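Local coordinates for uncharacterized protein YPL067C (Saccharomyces cerevisiae, PDB 5KCI) that is of unknown function but has a histidine-lined, sulfate-binding site consistent with a relationship to histidine triad proteins, at residues G29-L34 / V153-L158; H104-S109 / H166-L171; L113-P118 / V149-N154; Q135-L140 / G194-A199. All blocks are in the same frame, centred on the assembly; numbering follows the deposited sequence. Where two conformers were deposited one is given.

Contact 1: residues G29-L34 / V153-L158; sequences GELARL and VNYPEL. With SO4 (sulfate ion), chain D.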
loop_
_atom_site.group_PDB
_atom_site.type_symbol
_atom_site.label_atom_id
_atom_site.label_comp_id
_atom_site.label_asym_id
_atom_site.label_seq_id
_atom_site.Cartn_x
_atom_site.Cartn_y
_atom_site.Cartn_z
ATOM N N GLY A 29 -14.053 -5.773 -6.538
ATOM C CA GLY A 29 -13.107 -5.258 -7.516
ATOM C C GLY A 29 -13.496 -3.918 -8.092
ATOM O O GLY A 29 -12.874 -3.472 -9.067
ATOM N N GLU A 30 -14.495 -3.246 -7.505
ATOM C CA GLU A 30 -14.938 -1.936 -7.995
ATOM C C GLU A 30 -14.076 -0.827 -7.388
ATOM O O GLU A 30 -14.558 0.115 -6.733
ATOM C CB GLU A 30 -16.424 -1.738 -7.693
ATOM C CG GLU A 30 -17.304 -2.742 -8.405
ATOM C CD GLU A 30 -18.758 -2.671 -7.989
ATOM O OE1 GLU A 30 -19.126 -1.732 -7.251
ATOM O OE2 GLU A 30 -19.525 -3.569 -8.398
ATOM N N LEU A 31 -12.769 -0.957 -7.630
ATOM C CA LEU A 31 -11.790 -0.115 -6.951
ATOM C C LEU A 31 -11.895 1.356 -7.332
ATOM O O LEU A 31 -11.480 2.216 -6.548
ATOM C CB LEU A 31 -10.374 -0.612 -7.249
ATOM C CG LEU A 31 -9.988 -2.023 -6.849
ATOM C CD1 LEU A 31 -8.518 -2.281 -7.184
ATOM C CD2 LEU A 31 -10.245 -2.299 -5.367
ATOM N N ALA A 32 -12.445 1.676 -8.504
ATOM C CA ALA A 32 -12.538 3.080 -8.895
ATOM C C ALA A 32 -13.427 3.853 -7.933
ATOM O O ALA A 32 -13.252 5.065 -7.760
ATOM C CB ALA A 32 -13.077 3.208 -10.313
ATOM N N ARG A 33 -14.386 3.165 -7.314
ATOM C CA ARG A 33 -15.268 3.753 -6.290
ATOM C C ARG A 33 -14.522 4.258 -5.065
ATOM O O ARG A 33 -15.116 4.995 -4.252
ATOM C CB ARG A 33 -16.287 2.723 -5.828
ATOM C CG ARG A 33 -17.441 2.469 -6.762
ATOM C CD ARG A 33 -18.333 1.373 -6.195
ATOM N NE ARG A 33 -19.715 1.441 -6.672
ATOM C CZ ARG A 33 -20.736 1.956 -5.985
ATOM N NH1 ARG A 33 -20.560 2.468 -4.772
ATOM N NH2 ARG A 33 -21.950 1.959 -6.518
ATOM N N LEU A 34 -13.286 3.812 -4.840
ATOM C CA LEU A 34 -12.504 4.286 -3.696
ATOM C C LEU A 34 -11.877 5.595 -4.144
ATOM O O LEU A 34 -10.868 5.608 -4.851
ATOM C CB LEU A 34 -11.448 3.274 -3.265
ATOM C CG LEU A 34 -11.920 1.869 -2.890
ATOM C CD1 LEU A 34 -10.734 0.928 -2.664
ATOM C CD2 LEU A 34 -12.832 1.909 -1.651
ATOM N N VAL A 153 -4.658 -3.281 -5.132
ATOM C CA VAL A 153 -3.740 -2.731 -6.105
ATOM C C VAL A 153 -4.581 -2.115 -7.213
ATOM O O VAL A 153 -5.402 -2.805 -7.825
ATOM C CB VAL A 153 -2.809 -3.815 -6.674
ATOM C CG1 VAL A 153 -1.995 -3.245 -7.797
ATOM C CG2 VAL A 153 -1.906 -4.340 -5.556
ATOM N N ASN A 154 -4.371 -0.836 -7.472
ATOM C CA ASN A 154 -5.130 -0.155 -8.504
ATOM C C ASN A 154 -4.816 -0.734 -9.879
ATOM O O ASN A 154 -3.671 -1.078 -10.191
ATOM C CB ASN A 154 -4.833 1.331 -8.496
ATOM C CG ASN A 154 -5.729 2.100 -7.530
ATOM O OD1 ASN A 154 -6.811 1.642 -7.184
ATOM N ND2 ASN A 154 -5.312 3.285 -7.168
ATOM N N TYR A 155 -5.860 -0.874 -10.675
ATOM C CA TYR A 155 -5.728 -1.403 -12.035
ATOM C C TYR A 155 -4.919 -0.451 -12.892
ATOM O O TYR A 155 -4.768 0.732 -12.573
ATOM C CB TYR A 155 -7.096 -1.587 -12.681
ATOM C CG TYR A 155 -8.062 -2.441 -11.879
ATOM C CD1 TYR A 155 -7.866 -3.784 -11.750
ATOM C CD2 TYR A 155 -9.205 -1.880 -11.288
ATOM C CE1 TYR A 155 -8.734 -4.596 -11.055
ATOM C CE2 TYR A 155 -10.087 -2.685 -10.583
ATOM C CZ TYR A 155 -9.846 -4.047 -10.466
ATOM O OH TYR A 155 -10.687 -4.895 -9.783
ATOM N N PRO A 156 -4.450 -0.924 -14.055
ATOM C CA PRO A 156 -3.731 -0.025 -14.969
ATOM C C PRO A 156 -4.469 1.258 -15.317
ATOM O O PRO A 156 -3.840 2.324 -15.382
ATOM C CB PRO A 156 -3.514 -0.907 -16.204
ATOM C CG PRO A 156 -3.351 -2.300 -15.627
ATOM C CD PRO A 156 -4.352 -2.337 -14.448
ATOM N N GLU A 157 -5.783 1.210 -15.552
ATOM C CA GLU A 157 -6.470 2.430 -15.955
ATOM C C GLU A 157 -6.654 3.404 -14.796
ATOM O O GLU A 157 -7.115 4.526 -15.028
ATOM C CB GLU A 157 -7.842 2.123 -16.579
ATOM C CG GLU A 157 -8.864 1.502 -15.621
ATOM C CD GLU A 157 -8.697 0.022 -15.395
ATOM O OE1 GLU A 157 -7.775 -0.593 -15.987
ATOM O OE2 GLU A 157 -9.512 -0.537 -14.622
ATOM N N LEU A 158 -6.289 3.010 -13.579
ATOM C CA LEU A 158 -6.443 3.846 -12.392
ATOM C C LEU A 158 -5.128 4.272 -11.754
ATOM O O LEU A 158 -5.150 5.139 -10.881
ATOM C CB LEU A 158 -7.247 3.109 -11.311
ATOM C CG LEU A 158 -8.673 2.650 -11.573
ATOM C CD1 LEU A 158 -9.165 1.845 -10.340
ATOM C CD2 LEU A 158 -9.571 3.848 -11.888
HETATM S S SO4 D . -2.005 4.655 -7.549
HETATM O O1 SO4 D . -0.795 4.869 -8.377
HETATM O O2 SO4 D . -2.203 3.273 -7.153
HETATM O O3 SO4 D . -1.905 5.464 -6.314
HETATM O O4 SO4 D . -3.179 5.091 -8.295
HETATM O O HOH W 1 -8.873 3.211 -6.340
#

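Contact 2: residues H104-S109 / H166-L171; sequences HLVLWS and HAHVLL. With SO4 (sulfate ion), chain D.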
loop_
_atom_site.group_PDB
_atom_site.type_symbol
_atom_site.label_atom_id
_atom_site.label_comp_id
_atom_site.label_asym_id
_atom_site.label_seq_id
_atom_site.Cartn_x
_atom_site.Cartn_y
_atom_site.Cartn_z
ATOM N N HIS A 104 -4.343 4.998 5.620
ATOM C CA HIS A 104 -4.081 4.617 4.227
ATOM C C HIS A 104 -2.574 4.597 4.019
ATOM O O HIS A 104 -1.935 5.659 3.966
ATOM C CB HIS A 104 -4.756 5.629 3.310
ATOM C CG HIS A 104 -4.706 5.276 1.871
ATOM N ND1 HIS A 104 -5.500 5.906 0.941
ATOM C CD2 HIS A 104 -3.969 4.366 1.191
ATOM C CE1 HIS A 104 -5.241 5.418 -0.260
ATOM N NE2 HIS A 104 -4.310 4.485 -0.139
ATOM N N LEU A 105 -2.005 3.409 3.913
ATOM C CA LEU A 105 -0.575 3.245 3.671
ATOM C C LEU A 105 -0.358 2.770 2.247
ATOM O O LEU A 105 -1.282 2.296 1.597
ATOM C CB LEU A 105 0.060 2.234 4.632
ATOM C CG LEU A 105 -0.200 2.442 6.121
ATOM C CD1 LEU A 105 0.491 1.347 6.928
ATOM C CD2 LEU A 105 0.292 3.818 6.559
ATOM N N VAL A 106 0.885 2.904 1.787
ATOM C CA VAL A 106 1.314 2.422 0.477
ATOM C C VAL A 106 2.519 1.536 0.703
ATOM O O VAL A 106 3.469 1.937 1.380
ATOM C CB VAL A 106 1.660 3.562 -0.491
ATOM C CG1 VAL A 106 2.082 2.969 -1.881
ATOM C CG2 VAL A 106 0.481 4.505 -0.639
ATOM N N LEU A 107 2.468 0.340 0.147
ATOM C CA LEU A 107 3.534 -0.637 0.182
ATOM C C LEU A 107 4.139 -0.783 -1.211
ATOM O O LEU A 107 3.517 -1.361 -2.098
ATOM C CB LEU A 107 2.984 -1.986 0.639
ATOM C CG LEU A 107 3.901 -3.194 0.553
ATOM C CD1 LEU A 107 5.108 -3.031 1.467
ATOM C CD2 LEU A 107 3.096 -4.461 0.940
ATOM N N TRP A 108 5.360 -0.308 -1.355
ATOM C CA TRP A 108 6.137 -0.380 -2.590
ATOM C C TRP A 108 6.975 -1.652 -2.591
ATOM O O TRP A 108 7.550 -2.039 -1.564
ATOM C CB TRP A 108 7.045 0.845 -2.709
ATOM C CG TRP A 108 6.312 2.117 -2.762
ATOM C CD1 TRP A 108 5.966 2.916 -1.702
ATOM C CD2 TRP A 108 5.792 2.738 -3.929
ATOM N NE1 TRP A 108 5.276 4.025 -2.160
ATOM C CE2 TRP A 108 5.166 3.937 -3.526
ATOM C CE3 TRP A 108 5.817 2.412 -5.295
ATOM C CZ2 TRP A 108 4.550 4.793 -4.442
ATOM C CZ3 TRP A 108 5.209 3.262 -6.190
ATOM C CH2 TRP A 108 4.578 4.427 -5.771
ATOM N N SER A 109 7.069 -2.295 -3.760
ATOM C CA SER A 109 7.857 -3.513 -3.883
ATOM C C SER A 109 8.729 -3.472 -5.140
ATOM O O SER A 109 8.230 -3.176 -6.220
ATOM C CB SER A 109 6.964 -4.755 -3.947
ATOM O OG SER A 109 7.742 -5.935 -4.059
ATOM N N HIS A 166 3.032 -1.082 -6.342
ATOM C CA HIS A 166 2.610 -0.582 -5.045
ATOM C C HIS A 166 1.192 -1.035 -4.759
ATOM O O HIS A 166 0.342 -1.072 -5.660
ATOM C CB HIS A 166 2.686 0.939 -4.938
ATOM C CG HIS A 166 2.048 1.673 -6.075
ATOM N ND1 HIS A 166 2.565 1.659 -7.352
ATOM C CD2 HIS A 166 0.959 2.479 -6.121
ATOM C CE1 HIS A 166 1.803 2.392 -8.145
ATOM N NE2 HIS A 166 0.823 2.906 -7.417
ATOM N N ALA A 167 0.986 -1.415 -3.498
ATOM C CA ALA A 167 -0.298 -1.827 -2.973
ATOM C C ALA A 167 -0.759 -0.799 -1.956
ATOM O O ALA A 167 0.043 -0.237 -1.208
ATOM C CB ALA A 167 -0.227 -3.214 -2.305
ATOM N N HIS A 168 -2.049 -0.550 -1.952
ATOM C CA HIS A 168 -2.686 0.258 -0.927
ATOM C C HIS A 168 -3.041 -0.659 0.240
ATOM O O HIS A 168 -3.730 -1.663 0.056
ATOM C CB HIS A 168 -3.901 0.968 -1.507
ATOM C CG HIS A 168 -3.550 1.907 -2.612
ATOM N ND1 HIS A 168 -3.281 3.234 -2.386
ATOM C CD2 HIS A 168 -3.334 1.696 -3.938
ATOM C CE1 HIS A 168 -2.958 3.821 -3.528
ATOM N NE2 HIS A 168 -2.986 2.911 -4.485
ATOM N N VAL A 169 -2.505 -0.352 1.416
ATOM C CA VAL A 169 -2.688 -1.168 2.610
ATOM C C VAL A 169 -3.437 -0.302 3.594
ATOM O O VAL A 169 -2.932 0.754 3.984
ATOM C CB VAL A 169 -1.359 -1.623 3.218
ATOM C CG1 VAL A 169 -1.565 -2.365 4.502
ATOM C CG2 VAL A 169 -0.558 -2.505 2.240
ATOM N N LEU A 170 -4.632 -0.731 3.963
ATOM C CA LEU A 170 -5.524 -0.001 4.847
ATOM C C LEU A 170 -5.552 -0.693 6.191
ATOM O O LEU A 170 -5.722 -1.912 6.256
ATOM C CB LEU A 170 -6.948 0.041 4.284
ATOM C CG LEU A 170 -7.070 0.540 2.838
ATOM C CD1 LEU A 170 -8.539 0.646 2.469
ATOM C CD2 LEU A 170 -6.407 1.863 2.632
ATOM N N LEU A 171 -5.452 0.114 7.261
ATOM C CA LEU A 171 -5.481 -0.388 8.623
ATOM C C LEU A 171 -6.607 0.326 9.336
ATOM O O LEU A 171 -6.658 1.556 9.291
ATOM C CB LEU A 171 -4.177 -0.093 9.359
ATOM C CG LEU A 171 -2.883 -0.578 8.718
ATOM C CD1 LEU A 171 -1.720 -0.266 9.624
ATOM C CD2 LEU A 171 -2.979 -2.050 8.408
HETATM S S SO4 D . -2.005 4.655 -7.549
HETATM O O1 SO4 D . -0.795 4.869 -8.377
HETATM O O2 SO4 D . -2.203 3.273 -7.153
HETATM O O3 SO4 D . -1.905 5.464 -6.314
HETATM O O4 SO4 D . -3.179 5.091 -8.295
#

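Contact 3: residues L113-P118 / V149-N154; sequences LPVHSP and VAWFVN. With SO4 (sulfate ion), chain D.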
loop_
_atom_site.group_PDB
_atom_site.type_symbol
_atom_site.label_atom_id
_atom_site.label_comp_id
_atom_site.label_asym_id
_atom_site.label_seq_id
_atom_site.Cartn_x
_atom_site.Cartn_y
_atom_site.Cartn_z
ATOM N N LEU A 113 4.250 -8.087 -8.169
ATOM C CA LEU A 113 3.325 -9.172 -7.885
ATOM C C LEU A 113 2.142 -9.049 -8.840
ATOM O O LEU A 113 1.399 -8.051 -8.770
ATOM C CB LEU A 113 2.850 -9.128 -6.430
ATOM C CG LEU A 113 3.978 -9.297 -5.411
ATOM C CD1 LEU A 113 4.403 -7.943 -4.885
ATOM C CD2 LEU A 113 3.560 -10.232 -4.278
ATOM N N PRO A 114 1.912 -10.074 -9.812
ATOM C CA PRO A 114 0.889 -9.935 -10.882
ATOM C C PRO A 114 -0.537 -10.177 -10.397
ATOM O O PRO A 114 -1.260 -11.066 -10.875
ATOM C CB PRO A 114 1.333 -10.997 -11.899
ATOM C CG PRO A 114 2.677 -11.519 -11.460
ATOM C CD PRO A 114 2.782 -11.250 -10.005
ATOM N N VAL A 115 -0.992 -9.348 -9.457
ATOM C CA VAL A 115 -2.242 -9.629 -8.757
ATOM C C VAL A 115 -3.503 -9.453 -9.597
ATOM O O VAL A 115 -4.594 -9.816 -9.129
ATOM C CB VAL A 115 -2.345 -8.745 -7.493
ATOM C CG1 VAL A 115 -1.189 -9.038 -6.562
ATOM C CG2 VAL A 115 -2.366 -7.253 -7.864
ATOM N N HIS A 116 -3.414 -8.875 -10.789
ATOM C CA HIS A 116 -4.533 -8.704 -11.699
ATOM C C HIS A 116 -4.210 -9.366 -13.036
ATOM O O HIS A 116 -4.462 -8.786 -14.093
ATOM C CB HIS A 116 -4.858 -7.220 -11.916
ATOM C CG HIS A 116 -5.323 -6.489 -10.684
ATOM N ND1 HIS A 116 -6.434 -6.873 -9.969
ATOM C CD2 HIS A 116 -4.873 -5.356 -10.093
ATOM C CE1 HIS A 116 -6.615 -6.043 -8.956
ATOM N NE2 HIS A 116 -5.679 -5.116 -9.008
ATOM N N SER A 117 -3.608 -10.545 -13.004
ATOM C CA SER A 117 -3.263 -11.233 -14.233
ATOM C C SER A 117 -4.503 -11.912 -14.809
ATOM O O SER A 117 -5.400 -12.315 -14.060
ATOM C CB SER A 117 -2.176 -12.270 -13.979
ATOM O OG SER A 117 -2.107 -13.212 -15.038
ATOM N N PRO A 118 -4.578 -12.044 -16.138
ATOM C CA PRO A 118 -5.668 -12.836 -16.728
ATOM C C PRO A 118 -5.565 -14.307 -16.375
ATOM O O PRO A 118 -6.592 -14.992 -16.291
ATOM C CB PRO A 118 -5.497 -12.592 -18.234
ATOM C CG PRO A 118 -4.037 -12.322 -18.389
ATOM C CD PRO A 118 -3.591 -11.621 -17.145
ATOM N N VAL A 149 -7.369 -5.258 8.514
ATOM C CA VAL A 149 -6.359 -5.003 7.502
ATOM C C VAL A 149 -6.972 -5.338 6.150
ATOM O O VAL A 149 -7.535 -6.425 5.977
ATOM C CB VAL A 149 -5.100 -5.858 7.716
ATOM C CG1 VAL A 149 -4.022 -5.492 6.656
ATOM C CG2 VAL A 149 -4.551 -5.680 9.114
ATOM N N ALA A 150 -6.827 -4.431 5.185
ATOM C CA ALA A 150 -7.256 -4.726 3.825
ATOM C C ALA A 150 -6.228 -4.167 2.865
ATOM O O ALA A 150 -5.429 -3.305 3.222
ATOM C CB ALA A 150 -8.632 -4.116 3.507
ATOM N N TRP A 151 -6.282 -4.630 1.621
ATOM C CA TRP A 151 -5.327 -4.119 0.654
ATOM C C TRP A 151 -5.911 -4.246 -0.743
ATOM O O TRP A 151 -6.793 -5.070 -0.996
ATOM C CB TRP A 151 -3.969 -4.843 0.737
ATOM C CG TRP A 151 -3.983 -6.283 0.329
ATOM C CD1 TRP A 151 -4.214 -7.369 1.135
ATOM C CD2 TRP A 151 -3.729 -6.815 -0.993
ATOM N NE1 TRP A 151 -4.134 -8.530 0.398
ATOM C CE2 TRP A 151 -3.834 -8.218 -0.903
ATOM C CE3 TRP A 151 -3.436 -6.235 -2.226
ATOM C CZ2 TRP A 151 -3.648 -9.069 -2.012
ATOM C CZ3 TRP A 151 -3.250 -7.090 -3.342
ATOM C CH2 TRP A 151 -3.358 -8.481 -3.216
ATOM N N PHE A 152 -5.415 -3.382 -1.634
ATOM C CA PHE A 152 -5.779 -3.474 -3.035
ATOM C C PHE A 152 -4.669 -2.876 -3.869
ATOM O O PHE A 152 -3.880 -2.051 -3.409
ATOM C CB PHE A 152 -7.079 -2.748 -3.371
ATOM C CG PHE A 152 -7.067 -1.280 -3.030
ATOM C CD1 PHE A 152 -7.335 -0.832 -1.730
ATOM C CD2 PHE A 152 -6.843 -0.337 -4.010
ATOM C CE1 PHE A 152 -7.321 0.510 -1.443
ATOM C CE2 PHE A 152 -6.826 1.014 -3.725
ATOM C CZ PHE A 152 -7.074 1.450 -2.451
ATOM N N VAL A 153 -4.658 -3.281 -5.132
ATOM C CA VAL A 153 -3.740 -2.731 -6.105
ATOM C C VAL A 153 -4.581 -2.115 -7.213
ATOM O O VAL A 153 -5.402 -2.805 -7.825
ATOM C CB VAL A 153 -2.809 -3.815 -6.674
ATOM C CG1 VAL A 153 -1.995 -3.245 -7.797
ATOM C CG2 VAL A 153 -1.906 -4.340 -5.556
ATOM N N ASN A 154 -4.371 -0.836 -7.472
ATOM C CA ASN A 154 -5.130 -0.155 -8.504
ATOM C C ASN A 154 -4.816 -0.734 -9.879
ATOM O O ASN A 154 -3.671 -1.078 -10.191
ATOM C CB ASN A 154 -4.833 1.331 -8.496
ATOM C CG ASN A 154 -5.729 2.100 -7.530
ATOM O OD1 ASN A 154 -6.811 1.642 -7.184
ATOM N ND2 ASN A 154 -5.312 3.285 -7.168
HETATM S S SO4 D . -2.005 4.655 -7.549
HETATM O O1 SO4 D . -0.795 4.869 -8.377
HETATM O O2 SO4 D . -2.203 3.273 -7.153
HETATM O O3 SO4 D . -1.905 5.464 -6.314
HETATM O O4 SO4 D . -3.179 5.091 -8.295
#

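Contact 4: residues Q135-L140 / G194-A199; sequences QAQPLL and GFEPLA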
loop_
_atom_site.group_PDB
_atom_site.type_symbol
_atom_site.label_atom_id
_atom_site.label_comp_id
_atom_site.label_asym_id
_atom_site.label_seq_id
_atom_site.Cartn_x
_atom_site.Cartn_y
_atom_site.Cartn_z
ATOM N N GLN A 135 -0.038 -11.074 6.659
ATOM C CA GLN A 135 -0.425 -11.926 7.791
ATOM C C GLN A 135 0.730 -12.193 8.735
ATOM O O GLN A 135 0.518 -12.461 9.928
ATOM C CB GLN A 135 -0.967 -13.276 7.301
ATOM C CG GLN A 135 -2.449 -13.304 7.074
ATOM C CD GLN A 135 -3.232 -13.192 8.376
ATOM O OE1 GLN A 135 -2.746 -13.553 9.454
ATOM N NE2 GLN A 135 -4.437 -12.685 8.279
ATOM N N ALA A 136 1.954 -12.150 8.232
ATOM C CA ALA A 136 3.115 -12.511 9.030
ATOM C C ALA A 136 3.620 -11.364 9.907
ATOM O O ALA A 136 4.615 -11.549 10.610
ATOM C CB ALA A 136 4.250 -12.990 8.097
ATOM N N GLN A 137 2.960 -10.192 9.895
ATOM C CA GLN A 137 3.508 -8.985 10.492
ATOM C C GLN A 137 3.110 -8.876 11.967
ATOM O O GLN A 137 1.929 -8.600 12.242
ATOM C CB GLN A 137 3.030 -7.755 9.746
ATOM C CG GLN A 137 3.510 -7.742 8.299
ATOM C CD GLN A 137 5.003 -7.783 8.186
ATOM O OE1 GLN A 137 5.718 -7.205 8.999
ATOM N NE2 GLN A 137 5.502 -8.468 7.142
ATOM N N PRO A 138 4.037 -9.011 12.911
ATOM C CA PRO A 138 3.648 -8.830 14.329
ATOM C C PRO A 138 3.021 -7.482 14.609
ATOM O O PRO A 138 2.108 -7.389 15.454
ATOM C CB PRO A 138 4.974 -8.984 15.090
ATOM C CG PRO A 138 5.910 -9.639 14.146
ATOM C CD PRO A 138 5.484 -9.226 12.771
ATOM N N LEU A 139 3.475 -6.436 13.928
ATOM C CA LEU A 139 2.947 -5.103 14.178
ATOM C C LEU A 139 1.487 -4.977 13.761
ATOM O O LEU A 139 0.832 -4.028 14.185
ATOM C CB LEU A 139 3.796 -4.049 13.467
ATOM C CG LEU A 139 5.254 -3.898 13.926
ATOM C CD1 LEU A 139 5.994 -2.992 12.968
ATOM C CD2 LEU A 139 5.345 -3.340 15.331
ATOM N N LEU A 140 0.954 -5.916 12.985
ATOM C CA LEU A 140 -0.453 -5.903 12.575
ATOM C C LEU A 140 -1.303 -6.929 13.320
ATOM O O LEU A 140 -2.504 -7.064 13.020
ATOM C CB LEU A 140 -0.562 -6.160 11.059
ATOM C CG LEU A 140 0.223 -5.207 10.140
ATOM C CD1 LEU A 140 -0.018 -5.528 8.703
ATOM C CD2 LEU A 140 -0.177 -3.750 10.434
ATOM N N GLY A 194 9.244 -0.517 9.904
ATOM C CA GLY A 194 8.974 -1.205 8.662
ATOM C C GLY A 194 8.343 -2.568 8.890
ATOM O O GLY A 194 8.219 -3.063 10.009
ATOM N N PHE A 195 7.958 -3.199 7.792
ATOM C CA PHE A 195 7.490 -4.566 7.880
ATOM C C PHE A 195 8.669 -5.537 7.874
ATOM O O PHE A 195 9.741 -5.245 7.352
ATOM C CB PHE A 195 6.556 -4.875 6.723
ATOM C CG PHE A 195 5.215 -4.191 6.814
ATOM C CD1 PHE A 195 4.601 -3.967 8.047
ATOM C CD2 PHE A 195 4.556 -3.792 5.669
ATOM C CE1 PHE A 195 3.349 -3.361 8.112
ATOM C CE2 PHE A 195 3.320 -3.182 5.733
ATOM C CZ PHE A 195 2.714 -2.964 6.949
ATOM N N GLU A 196 8.442 -6.724 8.454
ATOM C CA GLU A 196 9.444 -7.778 8.518
ATOM C C GLU A 196 9.373 -8.669 7.277
ATOM O O GLU A 196 8.279 -8.938 6.766
ATOM C CB GLU A 196 9.235 -8.639 9.755
ATOM C CG GLU A 196 9.358 -7.889 11.066
ATOM C CD GLU A 196 9.269 -8.811 12.267
ATOM O OE1 GLU A 196 8.898 -9.990 12.091
ATOM O OE2 GLU A 196 9.576 -8.358 13.388
ATOM N N PRO A 197 10.516 -9.144 6.798
ATOM C CA PRO A 197 10.525 -9.923 5.551
ATOM C C PRO A 197 9.958 -11.314 5.761
ATOM O O PRO A 197 9.828 -11.810 6.882
ATOM C CB PRO A 197 12.012 -9.985 5.173
ATOM C CG PRO A 197 12.732 -9.826 6.458
ATOM C CD PRO A 197 11.877 -8.875 7.284
ATOM N N LEU A 198 9.613 -11.947 4.643
ATOM C CA LEU A 198 9.009 -13.273 4.633
ATOM C C LEU A 198 9.771 -14.144 3.641
ATOM O O LEU A 198 9.914 -13.781 2.468
ATOM C CB LEU A 198 7.529 -13.195 4.256
ATOM C CG LEU A 198 6.786 -14.536 4.227
ATOM C CD1 LEU A 198 6.687 -15.181 5.573
ATOM C CD2 LEU A 198 5.409 -14.315 3.654
ATOM N N ALA A 199 10.281 -15.276 4.103
ATOM C CA ALA A 199 11.042 -16.155 3.203
ATOM C C ALA A 199 10.148 -16.638 2.063
ATOM O O ALA A 199 8.935 -16.779 2.249
ATOM C CB ALA A 199 11.623 -17.336 3.958
#

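Contact 1: residues G29-L34 / V153-L158
A chi1 of -60° puts Leu-31 CG beside its backbone N, and one of -55° does the same for Tyr-155 CG; from these positions the leucine branch and the phenol ring meet, crossing at about a right angle. The motif here is a Schellman helix end: Gly-29, with positive phi, is the C-prime residue that closes helix 19-28, and a 3-10 turn over residues 31-33 follows it. The facing segment, 153-158, is the loop that leaves strand 149-152. Leu-31 CD1 sits over one face of the Tyr-155 ring, offset toward the rim and 3.8 Å from CE2, a CH-pi contact. At the ring's edge, Tyr-155 OH donates to Gly-29 O over 2.7 Å. The hydroxyl lies in the carbonyl plane, on a lone pair, with a C=O...O angle of 115°. Tyr-155 is thus held at both its hydroxyl and a face. Leu-31 CD1 also presses to 3.2 Å from Val-153 O, a tight approach. Further along the loop, Leu-158 CD2 packs 3.9 Å from Ala-32 CB. Asn-154 ND2 turns to the sulfate: it donates to O4 at 3.0 Å and to O2, and is also hydrogen-bonded to Tyr-96 OH. Asn-154 OD1 is linked to the 3-10 turn through a water, 2.7 Å from OD1 and 2.8 Å from Leu-31 O, which could donate to either but has more acceptors in reach than protons.

Contact 2: residues H104-S109 / H166-L171
His-104 and His-168 meet rim to rim with their planes 59° apart, and His-104 NE2 and His-168 ND1 form a nearly straight hydrogen bond of 2.8 Å (171°); either nitrogen could be the donor. Leu-170 CD2 covers one face of His-104, whose ND1 reaches the backbone N of Tyr-96. Further along, Trp-108 and His-166 lie side by side, His-166 CB resting over the Trp-108 six-membered ring, 3.5 Å from CE3. Both strand 165-172 histidines point NE2 at a sulfate, probably from the crystallisation liquor: His-166 to O1 at 2.7 Å and His-168 to O2 at 2.8 Å. On the opposite face, Leu-107 CB packs 3.9 Å from Val-169 CG2. Leu-105 with Val-169 and Leu-107 with Ala-167 are the hydrogen-bonded pairs of the antiparallel ladder, two N-H...O bonds each. His-X-His facing an anion, with His-168 held by the second-shell His-104, resembles the phosphate site of the histidine triad fold, although Ile-164 and Leu-170 flank the pair where a third histidine could stand.

Contact 3: residues L113-P118 / V149-N154
Val-153 O accepts from His-116 NE2 over 2.6 Å, the one hydrogen bond between the segments, with an N-H...O angle of 159°. The oxygen lies close to the imidazole plane, at the ring's edge, whereas the nitrogen is tilted 26° from the carbonyl plane. His-116 was modelled in two conformers, so the bond may hold in only part of the molecules. Beside it, Val-115 drives its CG2 branch at Val-153, 3.7 Å from CB and equally close to CG2; the same methyl stands over one face of the His-116 ring. Its other branch, CG1, anti to the carbonyl carbon (chi1 -60°), reaches Trp-151 CH2 at 4.0 Å. The indole's polar end is occupied elsewhere, by Asn-131 OD1, and Trp-151 also packs on Met-130 and Leu-134 of helix 120-135. The loop 113-118 thus covers the end of outer strand 149-152 and the residue after it with one valine and one imidazole. Because Val-153 O can only accept, His-116 would carry a proton on NE2 where this conformer is occupied.

Contact 4: residues Q135-L140 / G194-A199
Gln-137, Phe-195 and Glu-196 bury the most surface here; the Gln-137 amide bonds the Glu-196 backbone and packs against Phe-195. Its chain bends at chi2 (-59°), and the amide then faces the backbone of Glu-196: Gln-137 OE1 accepts from Glu-196 N at 2.8 Å, and Gln-137 NE2 donates to Glu-196 O, also at 2.8 Å. The second bond is nearly straight (170°), and both use an in-plane lone pair of the accepting oxygen. NE2 has a further partner in Phe-133 O, at the end of helix 120-135, so this buried amide is well satisfied. Phe-195 crosses the glutamine at about a right angle, CB lying 3.4 Å from OE1, and its CE1 comes 4.0 Å from Leu-140 CD1. The extended Glu-196 side chain runs across Pro-138, with OE1 3.6 Å from Pro-138 CD, but it is poorly ordered. At one end of the contact, Leu-139 CD1 packs on Gly-194 O; at the other, Ala-136 CB meets Leu-198 CD1. The side-chain amide pairs with both the N-H and the C=O of Glu-196 much as a neighbouring strand would, and docks the C-terminal tail, beyond helix 180-193, on the loop between helices 120-135 and 141-146.

Contact 2 is the core of the chain, a buried strand pair near its centre, and the other three are partly buried joins round it. Contacts 1 and 3 share Val-153 and Asn-154, and meet where Tyr-155 packs against His-116; they fasten one loop from two directions. Contact 3 is joined to contact 2 through the sheet, since strands 149-152 and 165-172 are neighbours. Asn-154 of contact 1 and the histidines of contact 2 bind the same sulfate. Contact 4 lies on the other side of the chain's centre from contact 1 and touches contact 2 through Leu-140 and Leu-171. Strand-to-strand backbone bonds dominate in contact 2; in the loops, single side chains capture backbone atoms.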